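Local coordinates for protein spectinomycin phosphotransferase (Legionella pneumophila, PDB 3I1A) that phosphorylates the antibiotic spectinomycin, probably with a nucleoside triphosphate as phosphate donor, and so acts as an antibiotic resistance factor, at residues D22-F28 with Y40-E45; K116-Q120 with E259-E265; L195-I199 with T275-Y279; K205-S211 with L236-D242; S211-A215 with D242-I246. All blocks are in the same frame, centred on the assembly; numbering follows the deposited sequence.

Interaction 1 (D22-F28 with Y40-E45)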
# COMPACT_ATOMS: atom_id res chain seq x y z
N ASP A 22 -1.82 -4.27 31.96
CA ASP A 22 -2.73 -3.44 32.75
C ASP A 22 -2.87 -2.08 32.10
O ASP A 22 -1.92 -1.29 32.03
CB ASP A 22 -2.23 -3.26 34.19
CG ASP A 22 -2.59 -4.43 35.09
OD1 ASP A 22 -3.75 -4.90 35.05
OD2 ASP A 22 -1.72 -4.87 35.86
N ILE A 23 -4.08 -1.81 31.60
CA ILE A 23 -4.39 -0.56 30.94
C ILE A 23 -5.24 0.24 31.90
O ILE A 23 -6.15 -0.30 32.54
CB ILE A 23 -5.19 -0.82 29.63
CG1 ILE A 23 -4.32 -1.57 28.63
CG2 ILE A 23 -5.67 0.50 29.02
CD1 ILE A 23 -3.06 -0.85 28.26
N HIS A 24 -4.95 1.53 32.02
CA HIS A 24 -5.69 2.37 32.95
C HIS A 24 -6.65 3.28 32.21
O HIS A 24 -7.52 3.89 32.81
CB HIS A 24 -4.70 3.20 33.80
CG HIS A 24 -3.73 4.00 32.99
ND1 HIS A 24 -4.11 5.06 32.19
CD2 HIS A 24 -2.38 3.91 32.86
CE1 HIS A 24 -3.05 5.58 31.61
NE2 HIS A 24 -1.98 4.89 32.00
N THR A 25 -6.50 3.36 30.89
CA THR A 25 -7.38 4.21 30.10
C THR A 25 -7.41 3.75 28.64
O THR A 25 -6.36 3.51 28.04
CB THR A 25 -6.94 5.69 30.19
OG1 THR A 25 -7.99 6.54 29.69
CG2 THR A 25 -5.67 5.92 29.39
N ALA A 26 -8.61 3.63 28.10
CA ALA A 26 -8.80 3.21 26.71
C ALA A 26 -9.80 4.13 26.04
O ALA A 26 -10.83 4.48 26.61
CB ALA A 26 -9.29 1.77 26.66
N GLN A 27 -9.52 4.52 24.80
CA GLN A 27 -10.39 5.43 24.09
C GLN A 27 -10.52 5.08 22.61
O GLN A 27 -9.53 4.76 21.96
CB GLN A 27 -9.83 6.85 24.26
CG GLN A 27 -10.65 7.94 23.62
CD GLN A 27 -10.05 9.31 23.88
OE1 GLN A 27 -9.84 9.71 25.03
NE2 GLN A 27 -9.77 10.05 22.80
N PHE A 28 -11.74 5.13 22.10
CA PHE A 28 -11.98 4.82 20.69
C PHE A 28 -11.34 5.90 19.83
O PHE A 28 -11.44 7.08 20.16
CB PHE A 28 -13.48 4.77 20.39
CG PHE A 28 -13.81 4.57 18.94
CD1 PHE A 28 -13.31 3.49 18.23
CD2 PHE A 28 -14.66 5.47 18.28
CE1 PHE A 28 -13.64 3.29 16.88
CE2 PHE A 28 -14.99 5.29 16.93
CZ PHE A 28 -14.48 4.19 16.23
N TYR A 40 -8.40 1.70 18.71
CA TYR A 40 -8.48 2.26 20.05
C TYR A 40 -7.09 2.56 20.57
O TYR A 40 -6.12 1.91 20.18
CB TYR A 40 -9.10 1.24 21.02
CG TYR A 40 -10.50 0.77 20.73
CD1 TYR A 40 -10.75 -0.21 19.77
CD2 TYR A 40 -11.59 1.32 21.42
CE1 TYR A 40 -12.05 -0.64 19.50
CE2 TYR A 40 -12.89 0.91 21.16
CZ TYR A 40 -13.11 -0.07 20.20
OH TYR A 40 -14.39 -0.46 19.93
N GLN A 41 -7.00 3.55 21.47
CA GLN A 41 -5.73 3.87 22.12
C GLN A 41 -5.90 3.40 23.55
O GLN A 41 -6.83 3.83 24.25
CB GLN A 41 -5.44 5.38 22.12
CG GLN A 41 -4.13 5.71 22.89
CD GLN A 41 -3.90 7.20 23.06
OE1 GLN A 41 -3.87 7.95 22.09
NE2 GLN A 41 -3.73 7.64 24.31
N ALA A 42 -5.03 2.49 23.99
CA ALA A 42 -5.10 1.96 25.34
C ALA A 42 -3.73 2.19 25.99
O ALA A 42 -2.71 1.73 25.48
CB ALA A 42 -5.44 0.47 25.31
N ASP A 43 -3.72 2.89 27.11
CA ASP A 43 -2.47 3.22 27.80
C ASP A 43 -2.20 2.49 29.10
O ASP A 43 -3.09 2.36 29.95
CB ASP A 43 -2.44 4.72 28.08
CG ASP A 43 -2.70 5.55 26.85
OD1 ASP A 43 -1.86 5.52 25.93
OD2 ASP A 43 -3.75 6.22 26.81
N SER A 44 -0.97 2.00 29.25
CA SER A 44 -0.52 1.33 30.46
C SER A 44 0.28 2.41 31.17
O SER A 44 0.83 3.30 30.52
CB SER A 44 0.41 0.16 30.16
OG SER A 44 1.71 0.60 29.79
N GLU A 45 0.34 2.35 32.50
CA GLU A 45 1.10 3.34 33.25
C GLU A 45 2.53 3.41 32.72
O GLU A 45 3.25 4.38 32.97
CB GLU A 45 1.10 2.99 34.74
CG GLU A 45 -0.30 3.01 35.36
CD GLU A 45 -0.31 2.68 36.84
OE1 GLU A 45 0.47 3.29 37.60
OE2 GLU A 45 -1.13 1.82 37.25
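Asp-43, His-24 and Tyr-40 give up the most surface where strands 25-29 and 38-43 pair as an antiparallel beta hairpin in the five-stranded sheet of the kinase-like N-terminal lobe. Across the pair Asp-43 bonds through its backbone: Asp-43 O accepts from His-24 N at 2.9 Å, and Asp-43 N donates to Thr-25 O at 2.9 Å. Gln-27 and Gln-41 form the next hydrogen-bonded pair, Gln-27 N to Gln-41 O and Gln-41 N to Gln-27 O each 2.8 Å. The imidazole of His-24 folds over the second strand, with Asp-43 O over one face and His-24 CD2 3.4 Å from Glu-45 CG. On the face carrying Ala-26, Phe-28, Tyr-40 and Ala-42, Phe-28 CD1 meets Tyr-40 CE2 at 3.9 Å, their rings oblique. There Leu-11 and Leu-15 of helix 10-19 cover Tyr-40 and Ala-42. Asp-43 OD1 bonds Ser-48, and Asp-43 OD2 accepts from Gln-41 NE2 at 2.9 Å. The hairpin thus has a polar face partly open to solvent and a largely apolar one partly under helix 10-19.

Interaction 2 (K116-Q120 with E259-E265)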
# COMPACT_ATOMS: atom_id res chain seq x y z
N LYS A 116 22.12 5.02 4.19
CA LYS A 116 22.13 3.80 4.98
C LYS A 116 20.74 3.16 5.00
O LYS A 116 20.60 1.93 4.83
CB LYS A 116 22.61 4.14 6.39
CG LYS A 116 22.75 2.95 7.31
CD LYS A 116 23.43 3.37 8.60
CE LYS A 116 23.74 2.18 9.48
NZ LYS A 116 24.33 2.65 10.75
N GLN A 117 19.71 3.98 5.15
CA GLN A 117 18.34 3.47 5.15
C GLN A 117 17.91 2.96 3.78
O GLN A 117 17.11 2.03 3.68
CB GLN A 117 17.38 4.55 5.68
CG GLN A 117 17.67 4.88 7.14
CD GLN A 117 17.01 6.17 7.64
OE1 GLN A 117 16.68 7.05 6.87
NE2 GLN A 117 16.85 6.27 8.95
N TRP A 118 18.42 3.55 2.71
CA TRP A 118 18.06 3.08 1.37
C TRP A 118 18.65 1.68 1.21
O TRP A 118 17.99 0.80 0.68
CB TRP A 118 18.62 3.98 0.28
CG TRP A 118 17.71 5.12 -0.03
CD1 TRP A 118 17.91 6.43 0.27
CD2 TRP A 118 16.47 5.05 -0.74
NE1 TRP A 118 16.86 7.19 -0.21
CE2 TRP A 118 15.96 6.37 -0.83
CE3 TRP A 118 15.73 4.00 -1.31
CZ2 TRP A 118 14.75 6.66 -1.47
CZ3 TRP A 118 14.52 4.30 -1.95
CH2 TRP A 118 14.05 5.62 -2.02
N LYS A 119 19.87 1.49 1.69
CA LYS A 119 20.50 0.18 1.60
C LYS A 119 19.73 -0.85 2.42
O LYS A 119 19.50 -1.98 1.94
CB LYS A 119 21.96 0.25 2.09
CG LYS A 119 22.86 1.00 1.12
CD LYS A 119 24.32 1.07 1.59
CE LYS A 119 25.14 1.95 0.61
NZ LYS A 119 26.51 2.28 1.09
N GLN A 120 19.31 -0.47 3.63
CA GLN A 120 18.55 -1.35 4.52
C GLN A 120 17.22 -1.71 3.85
O GLN A 120 16.76 -2.86 3.94
CB GLN A 120 18.29 -0.65 5.85
CG GLN A 120 17.44 -1.47 6.81
CD GLN A 120 17.15 -0.76 8.12
OE1 GLN A 120 17.17 0.48 8.21
NE2 GLN A 120 16.85 -1.56 9.16
N GLU A 259 19.24 7.33 -5.04
CA GLU A 259 18.36 6.51 -4.22
C GLU A 259 18.34 5.13 -4.84
O GLU A 259 18.37 4.12 -4.13
CB GLU A 259 16.95 7.11 -4.21
CG GLU A 259 16.95 8.53 -3.63
CD GLU A 259 15.64 9.25 -3.81
OE1 GLU A 259 14.85 8.87 -4.72
OE2 GLU A 259 15.41 10.21 -3.05
N ILE A 260 18.30 5.09 -6.17
CA ILE A 260 18.29 3.83 -6.89
C ILE A 260 19.60 3.06 -6.64
O ILE A 260 19.59 1.85 -6.37
CB ILE A 260 18.07 4.09 -8.39
CG1 ILE A 260 16.70 4.74 -8.58
CG2 ILE A 260 18.18 2.79 -9.17
CD1 ILE A 260 16.42 5.16 -9.99
N GLN A 261 20.72 3.78 -6.68
CA GLN A 261 22.03 3.17 -6.44
C GLN A 261 22.15 2.56 -5.05
O GLN A 261 22.63 1.44 -4.90
CB GLN A 261 23.14 4.22 -6.62
CG GLN A 261 24.53 3.68 -6.33
CD GLN A 261 25.60 4.77 -6.32
OE1 GLN A 261 25.32 5.94 -6.62
NE2 GLN A 261 26.82 4.39 -5.96
N TYR A 262 21.74 3.31 -4.03
CA TYR A 262 21.81 2.83 -2.66
C TYR A 262 20.86 1.64 -2.48
O TYR A 262 21.21 0.62 -1.85
CB TYR A 262 21.42 3.95 -1.68
CG TYR A 262 22.22 5.24 -1.78
CD1 TYR A 262 21.76 6.42 -1.17
CD2 TYR A 262 23.43 5.29 -2.48
CE1 TYR A 262 22.49 7.61 -1.27
CE2 TYR A 262 24.16 6.49 -2.58
CZ TYR A 262 23.69 7.64 -1.98
OH TYR A 262 24.40 8.82 -2.10
N PHE A 263 19.66 1.76 -3.03
CA PHE A 263 18.71 0.66 -2.91
C PHE A 263 19.29 -0.64 -3.46
O PHE A 263 19.29 -1.65 -2.77
CB PHE A 263 17.41 0.95 -3.65
CG PHE A 263 16.43 -0.20 -3.62
CD1 PHE A 263 15.57 -0.38 -2.54
CD2 PHE A 263 16.44 -1.16 -4.65
CE1 PHE A 263 14.73 -1.49 -2.47
CE2 PHE A 263 15.60 -2.28 -4.58
CZ PHE A 263 14.75 -2.44 -3.49
N TYR A 264 19.79 -0.61 -4.70
CA TYR A 264 20.32 -1.83 -5.28
C TYR A 264 21.59 -2.33 -4.66
O TYR A 264 21.91 -3.52 -4.75
CB TYR A 264 20.43 -1.69 -6.79
CG TYR A 264 19.08 -1.86 -7.43
CD1 TYR A 264 18.31 -0.75 -7.81
CD2 TYR A 264 18.52 -3.13 -7.59
CE1 TYR A 264 17.04 -0.91 -8.35
CE2 TYR A 264 17.26 -3.30 -8.12
CZ TYR A 264 16.52 -2.20 -8.49
OH TYR A 264 15.28 -2.40 -9.04
N GLU A 265 22.35 -1.44 -4.03
CA GLU A 265 23.52 -1.93 -3.34
C GLU A 265 23.02 -2.86 -2.21
O GLU A 265 23.67 -3.85 -1.86
CB GLU A 265 24.33 -0.77 -2.73
CG GLU A 265 25.64 -1.27 -2.12
CD GLU A 265 26.49 -0.15 -1.56
OE1 GLU A 265 26.51 0.93 -2.19
OE2 GLU A 265 27.13 -0.38 -0.50
O HOH W 1 16.29 10.05 0.14
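Apolar and ring contacts dominate where helix 115-129 crosses helix 257-267, the segment axes 7.0 Å apart at an angle of -49°. Trp-118 is the main wedge. Its CB lies 3.4 Å from Tyr-262 CB, and its CE3 4.2 Å from Phe-263 CB. Its six-membered ring also takes a CH-pi contact, with Glu-259 CB 3.8 Å from the centroid and over the face. Close backbone approach goes with this: Lys-119 and Phe-263 have their CA atoms 4.9 Å apart, and Lys-119 CA makes a CA-H...O contact of 3.5 Å with Tyr-262 O. Both helices belong to the mainly helical C-terminal lobe of the kinase-like phosphotransferase fold, and Phe-263 reaches on from their crossing to Leu-121 and Leu-125 of helix 115-129 and to Leu-243 and Ile-246. Charge pairing occurs at the more exposed side, where the extended Lys-119 reaches across the second helix, its CG 3.4 Å from Tyr-262 O, until Lys-119 NZ meets Glu-265 OE2 at 3.2 Å, a salt bridge with a weak hydrogen bond. Water adds a polar link: Trp-118 NE1 donates to a water oxygen at 2.9 Å, and that water lies 3.3 Å from Glu-259 OE2, a weak bond at best. The other carboxylate oxygen, Glu-259 OE1, takes the backbone N of Lys-256, just before its helix.

Interaction 3 (L195-I199 with T275-Y279)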
# COMPACT_ATOMS: atom_id res chain seq x y z
N LEU A 195 2.33 -3.80 -23.16
CA LEU A 195 3.28 -4.51 -22.34
C LEU A 195 2.65 -5.75 -21.72
O LEU A 195 3.33 -6.76 -21.56
CB LEU A 195 3.85 -3.57 -21.26
CG LEU A 195 4.69 -2.41 -21.80
CD1 LEU A 195 5.28 -1.61 -20.64
CD2 LEU A 195 5.82 -2.95 -22.69
N SER A 196 1.36 -5.70 -21.39
CA SER A 196 0.75 -6.89 -20.80
C SER A 196 0.73 -8.03 -21.81
O SER A 196 0.86 -9.19 -21.44
CB SER A 196 -0.69 -6.63 -20.31
OG SER A 196 -1.60 -6.46 -21.37
N LYS A 197 0.57 -7.68 -23.08
CA LYS A 197 0.51 -8.69 -24.14
C LYS A 197 1.87 -9.33 -24.41
O LYS A 197 1.93 -10.48 -24.83
CB LYS A 197 -0.01 -8.05 -25.43
CG LYS A 197 -1.50 -7.78 -25.45
CD LYS A 197 -1.91 -7.04 -26.72
CE LYS A 197 -3.42 -6.90 -26.82
NZ LYS A 197 -3.84 -6.14 -28.04
N LYS A 198 2.93 -8.59 -24.15
CA LYS A 198 4.29 -9.06 -24.39
C LYS A 198 4.85 -9.88 -23.23
O LYS A 198 5.82 -10.63 -23.39
CB LYS A 198 5.20 -7.87 -24.67
N ILE A 199 4.23 -9.75 -22.06
CA ILE A 199 4.71 -10.48 -20.89
C ILE A 199 4.14 -11.89 -20.82
O ILE A 199 2.93 -12.08 -20.80
CB ILE A 199 4.33 -9.71 -19.58
CG1 ILE A 199 5.03 -8.35 -19.56
CG2 ILE A 199 4.68 -10.55 -18.36
CD1 ILE A 199 4.58 -7.45 -18.41
N THR A 275 10.59 -4.79 -19.00
CA THR A 275 9.26 -4.80 -19.59
C THR A 275 8.23 -4.89 -18.47
O THR A 275 7.22 -4.20 -18.48
CB THR A 275 9.08 -5.98 -20.55
OG1 THR A 275 10.06 -5.87 -21.61
CG2 THR A 275 7.70 -5.99 -21.13
N ILE A 276 8.50 -5.75 -17.49
CA ILE A 276 7.55 -5.87 -16.40
C ILE A 276 7.62 -4.62 -15.51
O ILE A 276 6.59 -4.15 -15.02
CB ILE A 276 7.81 -7.12 -15.53
CG1 ILE A 276 7.72 -8.38 -16.41
CG2 ILE A 276 6.71 -7.22 -14.44
CD1 ILE A 276 8.05 -9.68 -15.65
N LEU A 277 8.81 -4.05 -15.33
CA LEU A 277 8.93 -2.85 -14.51
C LEU A 277 8.16 -1.69 -15.16
O LEU A 277 7.45 -0.94 -14.49
CB LEU A 277 10.40 -2.44 -14.34
CG LEU A 277 10.70 -1.40 -13.25
CD1 LEU A 277 10.73 -2.06 -11.88
CD2 LEU A 277 12.07 -0.76 -13.52
N SER A 278 8.29 -1.55 -16.48
CA SER A 278 7.59 -0.47 -17.18
C SER A 278 6.08 -0.73 -17.17
O SER A 278 5.28 0.20 -17.05
CB SER A 278 8.09 -0.34 -18.62
OG SER A 278 7.45 0.76 -19.27
N TYR A 279 5.69 -1.99 -17.29
CA TYR A 279 4.27 -2.35 -17.25
C TYR A 279 3.63 -1.88 -15.93
O TYR A 279 2.56 -1.27 -15.92
CB TYR A 279 4.08 -3.86 -17.34
CG TYR A 279 2.67 -4.28 -16.98
CD1 TYR A 279 1.61 -4.04 -17.85
CD2 TYR A 279 2.39 -4.84 -15.72
CE1 TYR A 279 0.30 -4.35 -17.48
CE2 TYR A 279 1.08 -5.14 -15.34
CZ TYR A 279 0.04 -4.89 -16.23
OH TYR A 279 -1.23 -5.20 -15.86
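Two aliphatic bumps, Leu-195 near the end of helix 182-198 and Ile-199 just past it, press into the side of helix 274-297. Leu-195 fills the hollow bounded by Thr-275, Ser-278 and Tyr-279: its CD1 reaches 3.4 Å from Tyr-279 N and 3.5 Å from Ser-278 OG, while its CD2 lies 3.9 Å from Thr-275 CG2. Ile-199, the first residue to leave helical geometry, enters a neighbouring hollow among Thr-275, Ile-276 and Tyr-279, with Ile-199 CD1 3.8 Å from both Ile-276 CG1 and Tyr-279 CB. In return Tyr-279 lodges between these two side chains, Leu-195 CB at its ring edge, and its CE1 comes 3.8 Å from Ser-196 CB. Tyr-146 meets the same ring edge-to-face. The polar groups look elsewhere: Ser-278 OG bonds Glu-330, Tyr-279 OH bonds Arg-151, and Ser-196 OG bonds Glu-193 O. The two segments, both in the helical lobe, are therefore joined by van der Waals and hydrophobic packing, with fit of shape rather than polar pairing setting how they meet.

Interaction 4 (K205-S211 with L236-D242)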
# COMPACT_ATOMS: atom_id res chain seq x y z
N LYS A 205 8.30 -17.67 -11.28
CA LYS A 205 9.12 -16.51 -10.96
C LYS A 205 8.37 -15.50 -10.08
O LYS A 205 8.84 -14.39 -9.85
CB LYS A 205 9.60 -15.81 -12.24
CG LYS A 205 10.59 -16.63 -13.06
CD LYS A 205 11.03 -15.89 -14.35
CE LYS A 205 9.83 -15.50 -15.22
NZ LYS A 205 9.98 -15.90 -16.66
N TYR A 206 7.18 -15.86 -9.61
CA TYR A 206 6.45 -14.97 -8.72
C TYR A 206 7.07 -15.05 -7.33
O TYR A 206 7.58 -16.11 -6.93
CB TYR A 206 4.98 -15.37 -8.65
CG TYR A 206 4.11 -14.90 -9.81
CD1 TYR A 206 4.66 -14.49 -11.02
CD2 TYR A 206 2.72 -14.89 -9.70
CE1 TYR A 206 3.86 -14.08 -12.08
CE2 TYR A 206 1.90 -14.48 -10.76
CZ TYR A 206 2.48 -14.08 -11.94
OH TYR A 206 1.67 -13.65 -12.97
N VAL A 207 7.03 -13.95 -6.59
CA VAL A 207 7.58 -13.93 -5.25
C VAL A 207 6.59 -13.18 -4.36
O VAL A 207 5.65 -12.56 -4.87
CB VAL A 207 8.95 -13.17 -5.19
CG1 VAL A 207 9.98 -13.89 -6.06
CG2 VAL A 207 8.76 -11.72 -5.61
N LEU A 208 6.78 -13.25 -3.06
CA LEU A 208 5.91 -12.54 -2.13
C LEU A 208 6.23 -11.06 -2.29
O LEU A 208 7.39 -10.64 -2.09
CB LEU A 208 6.19 -13.01 -0.71
CG LEU A 208 5.53 -12.22 0.43
CD1 LEU A 208 3.99 -12.34 0.31
CD2 LEU A 208 6.04 -12.79 1.78
N CYS A 209 5.22 -10.26 -2.63
CA CYS A 209 5.35 -8.82 -2.85
C CYS A 209 4.47 -8.01 -1.94
O CYS A 209 3.38 -8.44 -1.59
CB CYS A 209 4.95 -8.44 -4.28
SG CYS A 209 6.10 -9.00 -5.53
N HIS A 210 4.97 -6.85 -1.54
CA HIS A 210 4.17 -5.94 -0.73
C HIS A 210 3.02 -5.42 -1.62
O HIS A 210 1.86 -5.39 -1.20
CB HIS A 210 5.05 -4.80 -0.24
CG HIS A 210 4.31 -3.78 0.56
ND1 HIS A 210 3.53 -2.80 -0.03
CD2 HIS A 210 4.28 -3.54 1.89
CE1 HIS A 210 3.06 -2.00 0.91
NE2 HIS A 210 3.50 -2.43 2.08
N SER A 211 3.37 -5.01 -2.83
CA SER A 211 2.45 -4.50 -3.88
C SER A 211 2.17 -2.99 -3.94
O SER A 211 1.67 -2.49 -4.97
CB SER A 211 1.12 -5.28 -3.89
OG SER A 211 0.11 -4.74 -3.03
N LEU A 236 1.39 -12.52 -4.78
CA LEU A 236 2.47 -13.24 -5.43
C LEU A 236 2.52 -12.63 -6.82
O LEU A 236 1.52 -12.60 -7.52
CB LEU A 236 2.18 -14.75 -5.52
CG LEU A 236 2.24 -15.46 -4.17
CD1 LEU A 236 1.75 -16.88 -4.27
CD2 LEU A 236 3.67 -15.43 -3.70
N ALA A 237 3.69 -12.12 -7.21
CA ALA A 237 3.81 -11.49 -8.50
C ALA A 237 5.30 -11.35 -8.79
O ALA A 237 6.13 -11.69 -7.94
CB ALA A 237 3.16 -10.10 -8.41
N PRO A 238 5.66 -10.93 -10.00
CA PRO A 238 7.07 -10.74 -10.37
C PRO A 238 7.61 -9.68 -9.41
O PRO A 238 6.88 -8.77 -9.02
CB PRO A 238 6.99 -10.19 -11.78
CG PRO A 238 5.75 -10.86 -12.33
CD PRO A 238 4.78 -10.69 -11.16
N LYS A 239 8.89 -9.79 -9.05
CA LYS A 239 9.51 -8.86 -8.12
C LYS A 239 9.35 -7.41 -8.54
O LYS A 239 9.38 -6.51 -7.69
CB LYS A 239 11.01 -9.18 -7.97
CG LYS A 239 11.85 -9.03 -9.26
CD LYS A 239 13.33 -9.34 -8.95
CE LYS A 239 14.24 -9.03 -10.16
NZ LYS A 239 13.93 -9.83 -11.38
N GLU A 240 9.20 -7.18 -9.85
CA GLU A 240 9.06 -5.83 -10.36
C GLU A 240 7.81 -5.11 -9.83
O GLU A 240 7.73 -3.88 -9.88
CB GLU A 240 9.10 -5.86 -11.90
CG GLU A 240 10.51 -6.20 -12.49
CD GLU A 240 10.92 -7.67 -12.36
OE1 GLU A 240 10.07 -8.55 -12.10
OE2 GLU A 240 12.12 -7.94 -12.55
N ARG A 241 6.85 -5.88 -9.33
CA ARG A 241 5.64 -5.31 -8.71
C ARG A 241 6.07 -4.35 -7.58
O ARG A 241 5.44 -3.31 -7.34
CB ARG A 241 4.81 -6.43 -8.11
CG ARG A 241 3.77 -6.00 -7.08
CD ARG A 241 2.57 -5.35 -7.74
NE ARG A 241 2.81 -3.93 -7.98
CZ ARG A 241 1.87 -3.10 -8.41
NH1 ARG A 241 0.65 -3.56 -8.64
NH2 ARG A 241 2.17 -1.82 -8.63
N ASP A 242 7.12 -4.74 -6.86
CA ASP A 242 7.65 -3.88 -5.81
C ASP A 242 8.81 -2.99 -6.29
O ASP A 242 8.92 -1.82 -5.90
CB ASP A 242 8.15 -4.71 -4.61
CG ASP A 242 7.02 -5.30 -3.79
OD1 ASP A 242 5.87 -4.85 -3.95
OD2 ASP A 242 7.30 -6.19 -2.96
O HOH W 2 10.36 -12.19 -9.85
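Val-207 and Ala-237 satisfy each other's backbones as an antiparallel hydrogen-bonded pair, Val-207 N to Ala-237 O at 2.8 Å and Ala-237 N to Val-207 O at 3.1 Å. Beyond it, a water accepts a hydrogen bond from Lys-239 N (2.9 Å to its oxygen) and donates one to Lys-205 O (2.7 Å), bridging backbones that have diverged. Lys-239 NZ pairs with Glu-240 OE2 at 2.9 Å. Tyr-206 lays its ring over Ala-237 CA, a CH-pi contact of 3.9 Å to the centroid, and its OH bonds Glu-144 O. Cys-209 SG fills the space inside the bend, 3.9 Å from Arg-241 CB. At the far end the carboxylate of Asp-242 holds two consecutive amides: OD2 accepts from His-210 N at 2.8 Å and OD1 from Ser-211 N at 2.7 Å, while His-129 NE2 also bonds OD2. The His-210 ring is held by Ile-229 O and Asp-212 N, and stands close to Asn-217 and Asp-230, which bind Mg2+ in another structure of this protein; no metal is present here. His-210 opens the HxDxxxxN sequence of aminoglycoside phosphotransferases, and an aspartate gripping the backbone of this catalytic-loop motif recalls the conserved helix-F aspartate of protein kinases.

Interaction 5 (S211-A215 with D242-I246)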
# COMPACT_ATOMS: atom_id res chain seq x y z
N SER A 211 3.37 -5.01 -2.83
CA SER A 211 2.45 -4.50 -3.88
C SER A 211 2.17 -2.99 -3.94
O SER A 211 1.67 -2.49 -4.97
CB SER A 211 1.12 -5.28 -3.89
OG SER A 211 0.11 -4.74 -3.03
N ASP A 212 2.54 -2.26 -2.90
CA ASP A 212 2.27 -0.83 -2.88
C ASP A 212 3.30 -0.16 -1.98
O ASP A 212 2.97 0.66 -1.11
CB ASP A 212 0.84 -0.61 -2.35
CG ASP A 212 0.31 0.76 -2.64
OD1 ASP A 212 0.79 1.41 -3.59
OD2 ASP A 212 -0.62 1.19 -1.92
N ILE A 213 4.56 -0.51 -2.22
CA ILE A 213 5.62 -0.01 -1.38
C ILE A 213 6.23 1.31 -1.81
O ILE A 213 7.36 1.37 -2.31
CB ILE A 213 6.68 -1.15 -1.14
CG1 ILE A 213 7.74 -0.69 -0.15
CG2 ILE A 213 7.28 -1.64 -2.47
CD1 ILE A 213 7.15 -0.18 1.16
N HIS A 214 5.45 2.38 -1.60
CA HIS A 214 5.88 3.74 -1.89
C HIS A 214 6.35 4.38 -0.58
O HIS A 214 6.27 3.75 0.48
CB HIS A 214 4.74 4.56 -2.52
CG HIS A 214 3.49 4.60 -1.70
ND1 HIS A 214 3.31 5.48 -0.65
CD2 HIS A 214 2.34 3.89 -1.80
CE1 HIS A 214 2.10 5.31 -0.15
NE2 HIS A 214 1.50 4.35 -0.82
N ALA A 215 6.85 5.61 -0.67
CA ALA A 215 7.42 6.29 0.49
C ALA A 215 6.52 6.41 1.70
O ALA A 215 7.00 6.47 2.83
CB ALA A 215 7.95 7.67 0.08
N ASP A 242 7.12 -4.74 -6.86
CA ASP A 242 7.65 -3.88 -5.81
C ASP A 242 8.81 -2.99 -6.29
O ASP A 242 8.92 -1.82 -5.90
CB ASP A 242 8.15 -4.71 -4.61
CG ASP A 242 7.02 -5.30 -3.79
OD1 ASP A 242 5.87 -4.85 -3.95
OD2 ASP A 242 7.30 -6.19 -2.96
N LEU A 243 9.67 -3.52 -7.15
CA LEU A 243 10.81 -2.73 -7.59
C LEU A 243 10.45 -1.46 -8.36
O LEU A 243 11.23 -0.51 -8.37
CB LEU A 243 11.79 -3.60 -8.41
CG LEU A 243 12.41 -4.73 -7.57
CD1 LEU A 243 13.46 -5.54 -8.40
CD2 LEU A 243 13.07 -4.13 -6.33
N MET A 244 9.27 -1.43 -8.97
CA MET A 244 8.85 -0.28 -9.76
C MET A 244 8.79 1.00 -8.93
O MET A 244 8.89 2.10 -9.48
CB MET A 244 7.48 -0.54 -10.39
CG MET A 244 6.36 -0.71 -9.39
SD MET A 244 4.82 0.16 -9.89
CE MET A 244 5.16 1.81 -9.17
N PHE A 245 8.66 0.85 -7.62
CA PHE A 245 8.57 2.02 -6.75
C PHE A 245 9.92 2.70 -6.52
O PHE A 245 9.98 3.89 -6.20
CB PHE A 245 7.96 1.62 -5.41
CG PHE A 245 6.49 1.28 -5.51
CD1 PHE A 245 6.07 -0.04 -5.70
CD2 PHE A 245 5.53 2.28 -5.46
CE1 PHE A 245 4.71 -0.35 -5.84
CE2 PHE A 245 4.16 1.97 -5.60
CZ PHE A 245 3.76 0.67 -5.79
N ILE A 246 11.02 1.95 -6.67
CA ILE A 246 12.35 2.53 -6.45
C ILE A 246 12.64 3.39 -7.67
O ILE A 246 12.79 2.88 -8.78
CB ILE A 246 13.40 1.41 -6.26
CG1 ILE A 246 12.91 0.43 -5.18
CG2 ILE A 246 14.77 2.01 -5.89
CD1 ILE A 246 12.64 1.05 -3.79
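Residues 211-215 belong to the HxDxxxxN motif, the counterpart of the protein kinase catalytic loop, and the chain leaving helix 240-243 packs against them. Asp-242 comes first: its OD1 accepts from Ser-211 N at 2.7 Å, and its OD2 is taken by His-210 N and His-129. Leu-243 faces the other way, onto Phe-263 and Tyr-264 of helix 257-267, and Met-244 leans on Tyr-280 and Arg-284. Phe-245 then makes most of the contact. One face of its ring lies along the backbone of Asp-212, Ile-213 and His-214, with Asp-212 CA 3.6 Å from Phe-245 CZ, and Phe-245 CD1 3.8 Å from Ile-213 CG2. Ile-213 centres an inverse gamma turn, and its O, 3.2 Å from Phe-245 CB, is buried without a polar partner. Asp-212 OD1 forms a salt bridge with Arg-284, and Asp-212 O bonds Asn-217. Ile-246 ends the segment in a type I turn, its N donating to Leu-243 O at 3.0 Å.

Overall arrangement
From the N terminus, interaction 1 closes first, a short hairpin loop in the N-terminal lobe, complete before any other contact opens; its centre lies about 35 to 49 Å from the centres of the rest. Interactions 2 and 3 then open at 116-120 and 195-199 and close in the same order, so they cross. Between these openings and closings fall interactions 4 and 5, which also cross and share Ser-211 and Asp-242. The later contacts tie the helical lobe round the catalytic-loop motif: Phe-263 of interaction 2 packs on Ile-246 of interaction 5, while interaction 3 touches both inner contacts, Ile-276 on Glu-240 and Leu-277 on Met-244.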